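Local coordinates for protein L-lactate dehydrogenase (Trichomonas vaginalis, PDB 4UUL) that belongs to the lactate/malate dehydrogenases, which use NAD(H) to interconvert 2-oxo and 2-hydroxy acids, as lactate dehydrogenase does pyruvate and L-lactate, at residues B[102-107]-B[129-134]; B[139-144]-B[326-331]; B[163-168]-B[219-224]. The protein carries 1 engineered substitution. All blocks are in the same frame, centred on the assembly; numbering follows the deposited sequence.

Contact 1: residues B[102-107]-B[129-134]; sequences SSNSVI and GNPDNT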
ATOM      1  N   SER B 102      -4.328  -4.509  31.171  1.00 16.65           N
ATOM      2  CA  SER B 102      -4.401  -3.397  32.115  1.00 17.29           C
ATOM      3  C   SER B 102      -3.818  -2.103  31.566  1.00 19.37           C
ATOM      4  O   SER B 102      -4.443  -1.062  31.637  1.00 19.12           O
ATOM      5  CB  SER B 102      -3.647  -3.739  33.380  1.00 19.64           C
ATOM      6  OG  SER B 102      -4.321  -4.764  34.054  1.00 19.69           O
ATOM      7  N   SER B 103      -2.653  -2.175  30.940  1.00 19.32           N
ATOM      8  CA  SER B 103      -2.030  -0.949  30.488  1.00 21.92           C
ATOM      9  C   SER B 103      -2.896  -0.323  29.383  1.00 20.09           C
ATOM     10  O   SER B 103      -3.047   0.902  29.261  1.00 23.58           O
ATOM     11  CB  SER B 103      -0.599  -1.234  30.019  1.00 27.42           C
ATOM     12  OG  SER B 103      -0.641  -2.034  28.833  1.00 30.29           O
ATOM     13  N   ASN B 104      -3.448  -1.157  28.526  1.00 17.45           N
ATOM     14  CA  ASN B 104      -4.260  -0.647  27.426  1.00 15.88           C
ATOM     15  C   ASN B 104      -5.610  -0.093  27.877  1.00 16.55           C
ATOM     16  O   ASN B 104      -6.224   0.695  27.177  1.00 17.79           O
ATOM     17  CB  ASN B 104      -4.390  -1.683  26.322  1.00 15.91           C
ATOM     18  CG  ASN B 104      -3.161  -1.697  25.464  1.00 15.59           C
ATOM     19  OD1 ASN B 104      -3.011  -0.842  24.606  1.00 18.01           O
ATOM     20  ND2 ASN B 104      -2.257  -2.598  25.723  1.00 16.24           N
ATOM     21  N   SER B 105      -6.123  -0.568  29.026  1.00 17.97           N
ATOM     22  CA  SER B 105      -7.423  -0.138  29.459  1.00 18.49           C
ATOM     23  C   SER B 105      -7.473   1.384  29.607  1.00 18.24           C
ATOM     24  O   SER B 105      -8.459   1.994  29.242  1.00 17.84           O
ATOM     25  CB  SER B 105      -7.858  -0.872  30.746  1.00 19.62           C
ATOM     26  OG  SER B 105      -7.091  -0.452  31.878  1.00 20.43           O
ATOM     27  N   VAL B 106      -6.403   1.994  30.119  1.00 18.10           N
ATOM     28  CA  VAL B 106      -6.387   3.426  30.326  1.00 19.98           C
ATOM     29  C   VAL B 106      -6.460   4.183  28.972  1.00 18.44           C
ATOM     30  O   VAL B 106      -7.211   5.123  28.786  1.00 18.89           O
ATOM     31  CB  VAL B 106      -5.136   3.835  31.107  1.00 23.43           C
ATOM     32  CG1 VAL B 106      -5.033   5.362  31.172  1.00 26.01           C
ATOM     33  CG2 VAL B 106      -5.135   3.193  32.551  1.00 25.86           C
ATOM     34  N   ILE B 107      -5.635   3.726  28.040  0.59 18.03           N
ATOM     35  CA  ILE B 107      -5.569   4.284  26.690  0.59 18.83           C
ATOM     36  C   ILE B 107      -6.946   4.288  26.050  0.59 17.82           C
ATOM     37  O   ILE B 107      -7.423   5.297  25.536  0.59 19.81           O
ATOM     38  CB  ILE B 107      -4.601   3.432  25.835  0.59 21.61           C
ATOM     39  CG1 ILE B 107      -3.178   3.518  26.404  0.59 28.04           C
ATOM     40  CG2 ILE B 107      -4.640   3.847  24.381  0.59 19.90           C
ATOM     41  CD1 ILE B 107      -2.720   4.898  26.760  0.59 34.05           C
ATOM     42  N   GLY B 129      -5.447  -2.234  17.404  1.00 11.67           N
ATOM     43  CA  GLY B 129      -4.394  -2.428  18.408  1.00 13.24           C
ATOM     44  C   GLY B 129      -4.797  -3.458  19.456  1.00 12.78           C
ATOM     45  O   GLY B 129      -5.913  -3.481  19.929  1.00 13.70           O
ATOM     46  N   ASN B 130      -3.841  -4.291  19.797  1.00 14.21           N
ATOM     47  CA  ASN B 130      -4.139  -5.351  20.717  0.57 15.58           C
ATOM     48  C   ASN B 130      -4.062  -4.944  22.187  1.00 14.21           C
ATOM     49  O   ASN B 130      -3.366  -4.003  22.573  1.00 15.95           O
ATOM     50  CB  ASN B 130      -3.315  -6.590  20.421  0.57 19.03           C
ATOM     51  CG  ASN B 130      -3.964  -7.473  19.336  0.57 22.66           C
ATOM     52  OD1 ASN B 130      -5.217  -7.706  19.283  0.57 24.95           O
ATOM     53  ND2 ASN B 130      -3.115  -7.953  18.452  0.57 26.96           N
ATOM     54  N   PRO B 131      -4.844  -5.640  23.039  1.00 14.62           N
ATOM     55  CA  PRO B 131      -5.791  -6.719  22.755  1.00 14.58           C
ATOM     56  C   PRO B 131      -7.120  -6.155  22.228  1.00 13.25           C
ATOM     57  O   PRO B 131      -7.795  -5.421  22.938  1.00 14.43           O
ATOM     58  CB  PRO B 131      -5.962  -7.391  24.133  1.00 17.09           C
ATOM     59  CG  PRO B 131      -5.732  -6.276  25.136  1.00 18.66           C
ATOM     60  CD  PRO B 131      -4.770  -5.332  24.497  1.00 15.72           C
ATOM     61  N   ASP B 132      -7.419  -6.375  20.955  1.00 12.92           N
ATOM     62  CA  ASP B 132      -8.410  -5.583  20.263  1.00 12.12           C
ATOM     63  C   ASP B 132      -9.840  -5.771  20.786  1.00 11.59           C
ATOM     64  O   ASP B 132     -10.549  -4.786  20.969  1.00 12.19           O
ATOM     65  CB  ASP B 132      -8.321  -5.702  18.732  1.00 12.79           C
ATOM     66  CG  ASP B 132      -8.500  -7.084  18.211  1.00 15.25           C
ATOM     67  OD1 ASP B 132      -8.432  -8.074  18.994  1.00 18.38           O
ATOM     68  OD2 ASP B 132      -8.664  -7.190  16.996  1.00 19.30           O
ATOM     69  N   ASN B 133     -10.317  -7.001  21.032  1.00 11.83           N
ATOM     70  CA  ASN B 133     -11.670  -7.131  21.505  1.00 12.28           C
ATOM     71  C   ASN B 133     -11.885  -6.385  22.812  1.00 11.43           C
ATOM     72  O   ASN B 133     -12.912  -5.722  23.006  1.00 11.74           O
ATOM     73  CB  ASN B 133     -12.052  -8.601  21.777  1.00 12.86           C
ATOM     74  CG  ASN B 133     -11.931  -9.517  20.582  1.00 13.39           C
ATOM     75  OD1 ASN B 133     -10.843  -9.660  19.991  1.00 15.53           O
ATOM     76  ND2 ASN B 133     -13.022 -10.218  20.267  1.00 13.66           N
ATOM     77  N   THR B 134     -10.949  -6.535  23.734  1.00 12.24           N
ATOM     78  CA  THR B 134     -11.103  -5.903  25.044  1.00 12.27           C
ATOM     79  C   THR B 134     -10.884  -4.388  24.969  1.00 12.04           C
ATOM     80  O   THR B 134     -11.666  -3.638  25.561  1.00 14.06           O
ATOM     81  CB  THR B 134     -10.229  -6.541  26.077  1.00 13.06           C
ATOM     82  OG1 THR B 134     -10.700  -7.882  26.215  1.00 13.77           O
ATOM     83  CG2 THR B 134     -10.285  -5.826  27.423  1.00 13.97           C
TER

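Contact 2: residues B[139-144]-B[326-331]; sequences AMLHAK and IALNHL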
ATOM      1  N   ALA B 139     -13.277   0.988  25.089  1.00 14.23           N
ATOM      2  CA  ALA B 139     -13.565   2.268  24.432  1.00 14.81           C
ATOM      3  C   ALA B 139     -15.055   2.509  24.363  1.00 14.81           C
ATOM      4  O   ALA B 139     -15.530   3.614  24.710  1.00 16.28           O
ATOM      5  CB  ALA B 139     -12.973   2.298  23.059  1.00 14.94           C
ATOM      6  N   MET B 140     -15.808   1.474  24.004  1.00 14.51           N
ATOM      7  CA  MET B 140     -17.254   1.609  23.900  1.00 15.03           C
ATOM      8  C   MET B 140     -17.885   1.962  25.249  1.00 15.82           C
ATOM      9  O   MET B 140     -18.756   2.837  25.311  1.00 17.21           O
ATOM     10  CB  MET B 140     -17.814   0.311  23.337  1.00 15.66           C
ATOM     11  CG  MET B 140     -19.328   0.289  23.246  1.00 18.43           C
ATOM     12  SD  MET B 140     -20.012  -1.266  22.642  1.00 19.79           S
ATOM     13  CE  MET B 140     -19.372  -2.449  23.778  1.00 25.86           C
ATOM     14  N   LEU B 141     -17.478   1.282  26.314  1.00 15.56           N
ATOM     15  CA  LEU B 141     -18.045   1.582  27.646  1.00 17.72           C
ATOM     16  C   LEU B 141     -17.808   2.998  28.095  1.00 17.44           C
ATOM     17  O   LEU B 141     -18.560   3.535  28.875  1.00 20.13           O
ATOM     18  CB  LEU B 141     -17.448   0.633  28.700  1.00 17.49           C
ATOM     19  CG  LEU B 141     -17.942  -0.829  28.614  1.00 18.07           C
ATOM     20  CD1 LEU B 141     -17.156  -1.657  29.599  1.00 18.53           C
ATOM     21  CD2 LEU B 141     -19.470  -0.974  28.849  1.00 20.63           C
ATOM     22  N   HIS B 142     -16.733   3.602  27.591  1.00 16.17           N
ATOM     23  CA  HIS B 142     -16.350   4.945  27.981  1.00 17.55           C
ATOM     24  C   HIS B 142     -16.656   6.003  26.925  1.00 18.89           C
ATOM     25  O   HIS B 142     -16.138   7.101  26.985  1.00 20.21           O
ATOM     26  CB  HIS B 142     -14.888   4.957  28.394  1.00 19.17           C
ATOM     27  CG  HIS B 142     -14.653   4.164  29.640  1.00 19.24           C
ATOM     28  ND1 HIS B 142     -14.300   2.834  29.632  1.00 20.54           N
ATOM     29  CD2 HIS B 142     -14.733   4.528  30.948  1.00 23.36           C
ATOM     30  CE1 HIS B 142     -14.194   2.398  30.874  1.00 27.05           C
ATOM     31  NE2 HIS B 142     -14.449   3.399  31.693  1.00 26.14           N
ATOM     32  N   ALA B 143     -17.564   5.670  26.011  1.00 18.53           N
ATOM     33  CA  ALA B 143     -17.973   6.601  24.969  1.00 18.29           C
ATOM     34  C   ALA B 143     -19.463   6.924  25.150  1.00 20.71           C
ATOM     35  O   ALA B 143     -20.361   6.339  24.526  1.00 21.99           O
ATOM     36  CB  ALA B 143     -17.713   5.986  23.597  1.00 18.39           C
ATOM     37  N   LYS B 144     -19.753   7.886  26.006  1.00 21.41           N
ATOM     38  CA  LYS B 144     -21.107   8.006  26.527  1.00 23.78           C
ATOM     39  C   LYS B 144     -22.146   8.410  25.485  1.00 22.25           C
ATOM     40  O   LYS B 144     -23.312   8.030  25.603  1.00 25.81           O
ATOM     41  CB  LYS B 144     -21.112   8.964  27.697  1.00 27.61           C
ATOM     42  CG  LYS B 144     -21.025  10.413  27.341  1.00 30.07           C
ATOM     43  CD  LYS B 144     -20.939  11.275  28.611  1.00 34.91           C
ATOM     44  CE  LYS B 144     -20.740  12.747  28.291  1.00 37.34           C
ATOM     45  NZ  LYS B 144     -20.767  13.588  29.513  1.00 41.18           N
ATOM     46  N   ILE B 326     -10.530  -7.926  34.095  1.00 14.47           N
ATOM     47  CA  ILE B 326      -9.180  -7.459  34.397  1.00 15.47           C
ATOM     48  C   ILE B 326      -9.062  -5.968  34.084  1.00 15.51           C
ATOM     49  O   ILE B 326      -8.524  -5.191  34.856  1.00 16.37           O
ATOM     50  CB  ILE B 326      -8.114  -8.252  33.563  1.00 16.57           C
ATOM     51  CG1 ILE B 326      -8.023  -9.707  34.044  1.00 15.71           C
ATOM     52  CG2 ILE B 326      -6.742  -7.543  33.617  1.00 17.21           C
ATOM     53  CD1 ILE B 326      -7.234 -10.595  33.125  1.00 17.90           C
ATOM     54  N   ALA B 327      -9.555  -5.562  32.913  1.00 14.40           N
ATOM     55  CA  ALA B 327      -9.453  -4.184  32.450  1.00 15.45           C
ATOM     56  C   ALA B 327     -10.230  -3.274  33.380  1.00 15.77           C
ATOM     57  O   ALA B 327      -9.700  -2.259  33.833  1.00 16.29           O
ATOM     58  CB  ALA B 327      -9.998  -4.058  31.019  1.00 16.02           C
ATOM     59  N   LEU B 328     -11.479  -3.650  33.693  1.00 16.27           N
ATOM     60  CA  LEU B 328     -12.296  -2.808  34.577  1.00 17.35           C
ATOM     61  C   LEU B 328     -11.737  -2.739  35.995  1.00 16.46           C
ATOM     62  O   LEU B 328     -11.713  -1.685  36.598  1.00 17.63           O
ATOM     63  CB  LEU B 328     -13.766  -3.245  34.575  1.00 17.54           C
ATOM     64  CG  LEU B 328     -14.483  -2.996  33.240  1.00 19.08           C
ATOM     65  CD1 LEU B 328     -15.895  -3.520  33.328  1.00 22.00           C
ATOM     66  CD2 LEU B 328     -14.528  -1.535  32.852  1.00 19.72           C
ATOM     67  N   ASN B 329     -11.182  -3.832  36.465  1.00 17.96           N
ATOM     68  CA  ASN B 329     -10.582  -3.813  37.790  1.00 19.50           C
ATOM     69  C   ASN B 329      -9.353  -2.906  37.839  1.00 17.70           C
ATOM     70  O   ASN B 329      -9.150  -2.160  38.786  1.00 18.42           O
ATOM     71  CB  ASN B 329     -10.189  -5.222  38.231  1.00 22.13           C
ATOM     72  CG  ASN B 329      -9.373  -5.202  39.542  1.00 30.63           C
ATOM     73  OD1 ASN B 329      -9.905  -4.857  40.590  1.00 32.01           O
ATOM     74  ND2 ASN B 329      -8.072  -5.517  39.469  1.00 31.09           N
ATOM     75  N   HIS B 330      -8.514  -2.959  36.798  1.00 18.20           N
ATOM     76  CA  HIS B 330      -7.357  -2.077  36.762  1.00 17.60           C
ATOM     77  C   HIS B 330      -7.796  -0.612  36.849  1.00 17.63           C
ATOM     78  O   HIS B 330      -7.243   0.192  37.613  1.00 18.06           O
ATOM     79  CB  HIS B 330      -6.543  -2.337  35.486  1.00 17.90           C
ATOM     80  CG  HIS B 330      -5.322  -1.482  35.392  1.00 20.63           C
ATOM     81  ND1 HIS B 330      -4.159  -1.780  36.065  1.00 22.26           N
ATOM     82  CD2 HIS B 330      -5.051  -0.386  34.631  1.00 23.07           C
ATOM     83  CE1 HIS B 330      -3.246  -0.863  35.781  1.00 23.93           C
ATOM     84  NE2 HIS B 330      -3.765  -0.000  34.927  1.00 24.79           N
ATOM     85  N   LEU B 331      -8.763  -0.234  36.016  1.00 17.17           N
ATOM     86  CA  LEU B 331      -9.262   1.125  36.015  1.00 19.15           C
ATOM     87  C   LEU B 331      -9.783   1.475  37.393  1.00 17.43           C
ATOM     88  O   LEU B 331      -9.555   2.591  37.886  1.00 17.86           O
ATOM     89  CB  LEU B 331     -10.337   1.308  34.951  1.00 19.15           C
ATOM     90  CG  LEU B 331      -9.795   1.189  33.504  1.00 18.78           C
ATOM     91  CD1 LEU B 331     -10.977   1.248  32.560  1.00 19.26           C
ATOM     92  CD2 LEU B 331      -8.837   2.304  33.146  1.00 20.11           C
TER

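Contact 3: residues B[163-168]-B[219-224]; sequences YYEVAS and DTFFKK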
ATOM      1  N   TYR B 163      -7.999 -18.784   5.249  1.00 14.48           N
ATOM      2  CA  TYR B 163      -8.378 -19.116   3.880  1.00 15.43           C
ATOM      3  C   TYR B 163      -7.187 -19.539   3.028  1.00 15.76           C
ATOM      4  O   TYR B 163      -7.277 -20.522   2.290  1.00 17.31           O
ATOM      5  CB  TYR B 163      -9.101 -17.936   3.194  1.00 16.11           C
ATOM      6  CG  TYR B 163     -10.616 -17.993   3.291  1.00 16.15           C
ATOM      7  CD1 TYR B 163     -11.379 -18.645   2.336  1.00 19.39           C
ATOM      8  CD2 TYR B 163     -11.295 -17.388   4.349  1.00 15.84           C
ATOM      9  CE1 TYR B 163     -12.756 -18.697   2.444  1.00 20.49           C
ATOM     10  CE2 TYR B 163     -12.672 -17.419   4.472  1.00 16.65           C
ATOM     11  CZ  TYR B 163     -13.401 -18.078   3.490  1.00 17.82           C
ATOM     12  OH  TYR B 163     -14.771 -18.143   3.572  1.00 19.15           O
ATOM     13  N   TYR B 164      -6.102 -18.804   3.118  1.00 15.98           N
ATOM     14  CA  TYR B 164      -4.975 -19.178   2.285  1.00 17.70           C
ATOM     15  C   TYR B 164      -4.433 -20.548   2.692  1.00 19.70           C
ATOM     16  O   TYR B 164      -4.125 -21.390   1.846  1.00 20.83           O
ATOM     17  CB  TYR B 164      -3.913 -18.100   2.363  1.00 20.64           C
ATOM     18  CG  TYR B 164      -2.943 -18.280   1.182  1.00 19.49           C
ATOM     19  CD1 TYR B 164      -1.868 -19.141   1.285  1.00 19.52           C
ATOM     20  CD2 TYR B 164      -3.136 -17.585  -0.050  1.00 22.29           C
ATOM     21  CE1 TYR B 164      -0.973 -19.350   0.245  1.00 24.61           C
ATOM     22  CE2 TYR B 164      -2.248 -17.777  -1.127  1.00 23.76           C
ATOM     23  CZ  TYR B 164      -1.187 -18.651  -0.977  1.00 24.08           C
ATOM     24  OH  TYR B 164      -0.338 -18.803  -2.019  1.00 26.30           O
ATOM     25  N   GLU B 165      -4.375 -20.819   3.992  1.00 18.75           N
ATOM     26  CA  GLU B 165      -3.832 -22.072   4.449  1.00 20.73           C
ATOM     27  C   GLU B 165      -4.692 -23.224   3.957  1.00 20.55           C
ATOM     28  O   GLU B 165      -4.192 -24.226   3.490  1.00 22.23           O
ATOM     29  CB  GLU B 165      -3.723 -22.057   5.976  1.00 22.15           C
ATOM     30  CG  GLU B 165      -3.518 -23.364   6.640  1.00 22.53           C
ATOM     31  CD  GLU B 165      -2.198 -24.055   6.233  1.00 26.33           C
ATOM     32  OE1 GLU B 165      -1.266 -23.373   5.740  1.00 29.09           O
ATOM     33  OE2 GLU B 165      -2.097 -25.295   6.401  1.00 28.76           O
ATOM     34  N   VAL B 166      -6.004 -23.102   4.101  1.00 19.21           N
ATOM     35  CA  VAL B 166      -6.880 -24.195   3.731  1.00 20.51           C
ATOM     36  C   VAL B 166      -6.910 -24.386   2.235  1.00 21.29           C
ATOM     37  O   VAL B 166      -6.856 -25.514   1.757  1.00 22.55           O
ATOM     38  CB  VAL B 166      -8.303 -23.976   4.295  1.00 21.27           C
ATOM     39  CG1 VAL B 166      -9.265 -25.001   3.703  1.00 23.51           C
ATOM     40  CG2 VAL B 166      -8.251 -24.046   5.824  1.00 21.46           C
ATOM     41  N   ALA B 167      -6.958 -23.295   1.489  1.00 20.55           N
ATOM     42  CA  ALA B 167      -6.959 -23.392   0.033  1.00 22.42           C
ATOM     43  C   ALA B 167      -5.676 -24.075  -0.427  1.00 24.21           C
ATOM     44  O   ALA B 167      -5.695 -24.943  -1.286  1.00 24.44           O
ATOM     45  CB  ALA B 167      -7.085 -21.984  -0.581  1.00 22.05           C
ATOM     46  N   SER B 168      -4.545 -23.714   0.166  1.00 24.82           N
ATOM     47  CA  SER B 168      -3.292 -24.336  -0.233  0.80 27.02           C
ATOM     48  C   SER B 168      -3.302 -25.821   0.118  1.00 26.40           C
ATOM     49  O   SER B 168      -2.844 -26.634  -0.661  1.00 28.93           O
ATOM     50  CB  SER B 168      -2.061 -23.610   0.338  0.80 33.35           C
ATOM     51  OG  SER B 168      -1.941 -23.689   1.749  0.80 36.18           O
ATOM     52  N   ASP B 219      -5.878 -29.851  15.146  1.00 36.43           N
ATOM     53  CA  ASP B 219      -4.635 -29.590  15.843  1.00 39.19           C
ATOM     54  C   ASP B 219      -3.624 -28.773  15.022  1.00 37.62           C
ATOM     55  O   ASP B 219      -3.318 -27.619  15.362  1.00 37.02           O
ATOM     56  CB  ASP B 219      -3.998 -30.890  16.295  1.00 46.67           C
ATOM     57  CG  ASP B 219      -2.848 -30.646  17.226  1.00 53.37           C
ATOM     58  OD1 ASP B 219      -3.114 -30.301  18.402  1.00 57.86           O
ATOM     59  OD2 ASP B 219      -1.684 -30.749  16.776  1.00 55.41           O
ATOM     60  N   THR B 220      -3.109 -29.355  13.945  1.00 36.78           N
ATOM     61  CA  THR B 220      -2.093 -28.696  13.131  1.00 37.34           C
ATOM     62  C   THR B 220      -2.546 -27.334  12.596  1.00 35.73           C
ATOM     63  O   THR B 220      -1.775 -26.358  12.624  1.00 35.95           O
ATOM     64  CB  THR B 220      -1.745 -29.528  11.898  1.00 43.20           C
ATOM     65  OG1 THR B 220      -1.315 -30.830  12.301  1.00 46.84           O
ATOM     66  CG2 THR B 220      -0.645 -28.840  11.079  1.00 45.53           C
ATOM     67  N   PHE B 221      -3.765 -27.273  12.071  1.00 30.88           N
ATOM     68  CA  PHE B 221      -4.238 -26.073  11.403  1.00 26.44           C
ATOM     69  C   PHE B 221      -4.178 -24.882  12.369  1.00 24.48           C
ATOM     70  O   PHE B 221      -3.578 -23.865  12.044  1.00 23.73           O
ATOM     71  CB  PHE B 221      -5.628 -26.321  10.838  1.00 25.23           C
ATOM     72  CG  PHE B 221      -6.354 -25.090  10.459  1.00 21.73           C
ATOM     73  CD1 PHE B 221      -6.050 -24.406   9.302  1.00 23.09           C
ATOM     74  CD2 PHE B 221      -7.385 -24.654  11.245  1.00 22.29           C
ATOM     75  CE1 PHE B 221      -6.757 -23.245   8.985  1.00 22.32           C
ATOM     76  CE2 PHE B 221      -8.090 -23.550  10.922  1.00 21.71           C
ATOM     77  CZ  PHE B 221      -7.765 -22.825   9.825  1.00 22.39           C
ATOM     78  N   PHE B 222      -4.713 -25.015  13.579  1.00 28.04           N
ATOM     79  CA  PHE B 222      -4.690 -23.862  14.507  1.00 29.88           C
ATOM     80  C   PHE B 222      -3.273 -23.505  14.929  1.00 26.94           C
ATOM     81  O   PHE B 222      -2.942 -22.322  15.177  1.00 29.99           O
ATOM     82  CB  PHE B 222      -5.558 -24.103  15.751  1.00 32.17           C
ATOM     83  CG  PHE B 222      -5.633 -22.909  16.687  1.00 34.83           C
ATOM     84  CD1 PHE B 222      -6.326 -21.773  16.326  1.00 36.44           C
ATOM     85  CD2 PHE B 222      -5.003 -22.933  17.924  1.00 35.90           C
ATOM     86  CE1 PHE B 222      -6.414 -20.689  17.180  1.00 39.29           C
ATOM     87  CE2 PHE B 222      -5.090 -21.851  18.774  1.00 39.87           C
ATOM     88  CZ  PHE B 222      -5.793 -20.724  18.392  1.00 40.48           C
ATOM     89  N   LYS B 223      -2.404 -24.501  15.008  1.00 28.45           N
ATOM     90  CA  LYS B 223      -1.017 -24.221  15.342  1.00 30.20           C
ATOM     91  C   LYS B 223      -0.376 -23.368  14.259  1.00 30.38           C
ATOM     92  O   LYS B 223       0.363 -22.433  14.566  1.00 30.06           O
ATOM     93  CB  LYS B 223      -0.235 -25.507  15.523  1.00 35.52           C
ATOM     94  CG  LYS B 223      -0.559 -26.193  16.837  1.00 41.85           C
ATOM     95  CD  LYS B 223       0.230 -27.463  16.980  1.00 48.87           C
ATOM     96  CE  LYS B 223      -0.103 -28.185  18.262  1.00 55.61           C
ATOM     97  NZ  LYS B 223       0.640 -29.463  18.317  1.00 59.67           N
ATOM     98  N   LYS B 224      -0.646 -23.688  13.001  1.00 29.87           N
ATOM     99  CA  LYS B 224      -0.069 -22.919  11.911  1.00 32.45           C
ATOM    100  C   LYS B 224      -0.590 -21.497  11.968  1.00 35.52           C
ATOM    101  O   LYS B 224       0.203 -20.545  11.896  1.00 39.15           O
ATOM    102  CB  LYS B 224      -0.420 -23.545  10.569  1.00 37.03           C
ATOM    103  CG  LYS B 224       0.276 -24.870  10.343  1.00 44.02           C
ATOM    104  CD  LYS B 224      -0.197 -25.554   9.070  1.00 47.87           C
ATOM    105  CE  LYS B 224       0.808 -25.443   7.955  1.00 47.78           C
ATOM    106  NZ  LYS B 224       0.405 -26.317   6.801  1.00 50.37           N
TER

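Contact 1: residues B[102-107]-B[129-134]
Asn104 on helix 97-118 reaches toward the turn at Asn130 and Pro131, and its side chain, chiefly the carboxamide, makes the contact. The meeting is by van der Waals packing. ND2 lies 3.6 Å from the carbonyl O of Asn130, without a hydrogen bond between them. The same nitrogen sits 3.9 Å from CD of Pro131, and CG of Asn104 is 4.1 Å from that CD. CG of Asn104 lies anti to its own carbonyl carbon (chi1 -80°), which sends the amide off the helix toward the proline ring. The peptide bond before Pro131 is cis. The Pro131 ring also rests on Arg97, Leu100 and Ile101, so it is packed along the same helix.

The polar bonds of the amide run to other parts of the chain. OD1 of Asn104 accepts from the backbone N of Met89, and ND2 donates to the carbonyl O of Leu100. One bond at each end fixes which way round the amide sits.

Residues 129-134 follow strand 124-127 of the Rossmann-type NAD-binding domain and lead into helix 132-141, with Pro131 at the N-cap position. Asn130 has been seen to bind NADH in this protein, and Asn104 is predicted to bind NAD(+). No cofactor is bound to this chain here.

Further hydrogen bonds lie within and beside each segment. In the conformer of Asn130 described here, one of two, its OD1 takes the backbone N of Asp132 at 3.1 Å, on a lone pair in the carbonyl plane, as in an Asx turn. The N-H...O angle is 147°. OD1 of Asp132 is hydrogen-bonded to ND1 of His186, the predicted proton acceptor. On the helix side, OG of Ser105 donates to the carbonyl O of Ser102 at 2.7 Å.

Contact 2: residues B[139-144]-B[326-331]
His142 and Leu331 make the closer half of this contact, approaching each other from opposite directions. CE1 of the imidazole is 3.8 Å from CD1 of Leu331, and NE2 of His142 is 4.2 Å from the same methyl. The methyl meets the ring obliquely. Leu328 reaches the ring at its edge, near the ring plane, with its CD2 4.4 Å from CE1 of His142.

The imidazole is tied back to its own helix. ND1 of His142 is hydrogen-bonded to the carbonyl O of Ile138, one turn earlier. CG lies anti to the carbonyl carbon (chi1 -66°), which folds the ring back to the carbonyl of Ile138 and still leaves CE1 beside the two leucines. Helix 132-141 ends just before His142. Lys109 of helix 97-118 touches its side chain.

The looser half is Leu141 against Leu328. Their side chains cross at about a right angle, and one methyl of each meets the other, CD1 of Leu141 and CD2 of Leu328, at 4.2 Å. Leu141 is exposed, and this side faces solvent. The nearest CA atoms, those of Leu141 and Leu328, are 10.0 Å apart, so the side chains alone span the gap.

The contact joins the end of helix 132-141, in the NAD-binding domain, to the long C-terminal helix 307-337. Ala327 and Leu328 also pack on Ile138. Between the two segments the chemistry is apolar, with methyls and a ring carbon touching, which implies a modest contact at the surface with little directional hold.

Contact 3: residues B[163-168]-B[219-224]
Glu165 starts out with CG anti to its backbone N (chi1 165°) and then bends at chi2 (62°). The bend turns its carboxylate to Lys224, while CG stays against Phe221. Lys224 runs extended at first and bends at chi3 (104°), which swings its ammonium group over to the acid.

The two side chains cross at about a right angle and form a salt bridge. NZ of Lys224 donates to OE2 of Glu165 at 2.7 Å. It comes from the syn side but lies somewhat out of the carboxylate plane. The other oxygen, OE1 of Glu165, stays 3.5 Å from NZ of Lys224. OE2 has a second partner in the hydroxyl of Tyr216. Two polar groups therefore grip one carboxylate oxygen, which would be expected to favour the charged form of the acid.

The contact joins helices 156-170 and 214-236 of the alpha/beta C-terminal domain. Over these short segments the axes come within 11.0 Å and run in broadly opposite directions, well off antiparallel. Glu165 and Phe221 have the nearest CA atoms, 8.0 Å apart.

Beside the ion pair the packing is apolar. CG of Glu165 meets the edge of the Phe221 ring, 3.8 Å from its CD1. CG2 of Val166 comes in obliquely, 3.6 Å from CE1 of Phe221. CD1 and CE1 of the ring thus meet both the aliphatic part of the acid and a valine methyl. Leu194 touches Val166 and Phe221 alike. Val166 also packs on Ile180, and Phe221 on Ala192, so the ring and the valine face the antiparallel sheet containing strands 177-183 and 191-193.

Contacts 1 and 2 are neighbours, with centres 9 Å apart. Both use helix 132-141, contact 1 at its start and contact 2 at its end. They also touch directly: OG of Ser105 lies 3.5 Å from CD2 of Leu331. Helix 307-337 thus packs on helix 97-118 as well. Contact 1 lies at the cofactor site, and the side chain of Asn130 is about 4 Å from that of His186, the predicted proton acceptor. Contact 2 is farther out, the side chain of Leu331 being about 9 Å from that of Asn104. Contact 3 stands apart from the annotated sites, its centre about 28 Å from that of contact 1 and 35 Å from that of contact 2.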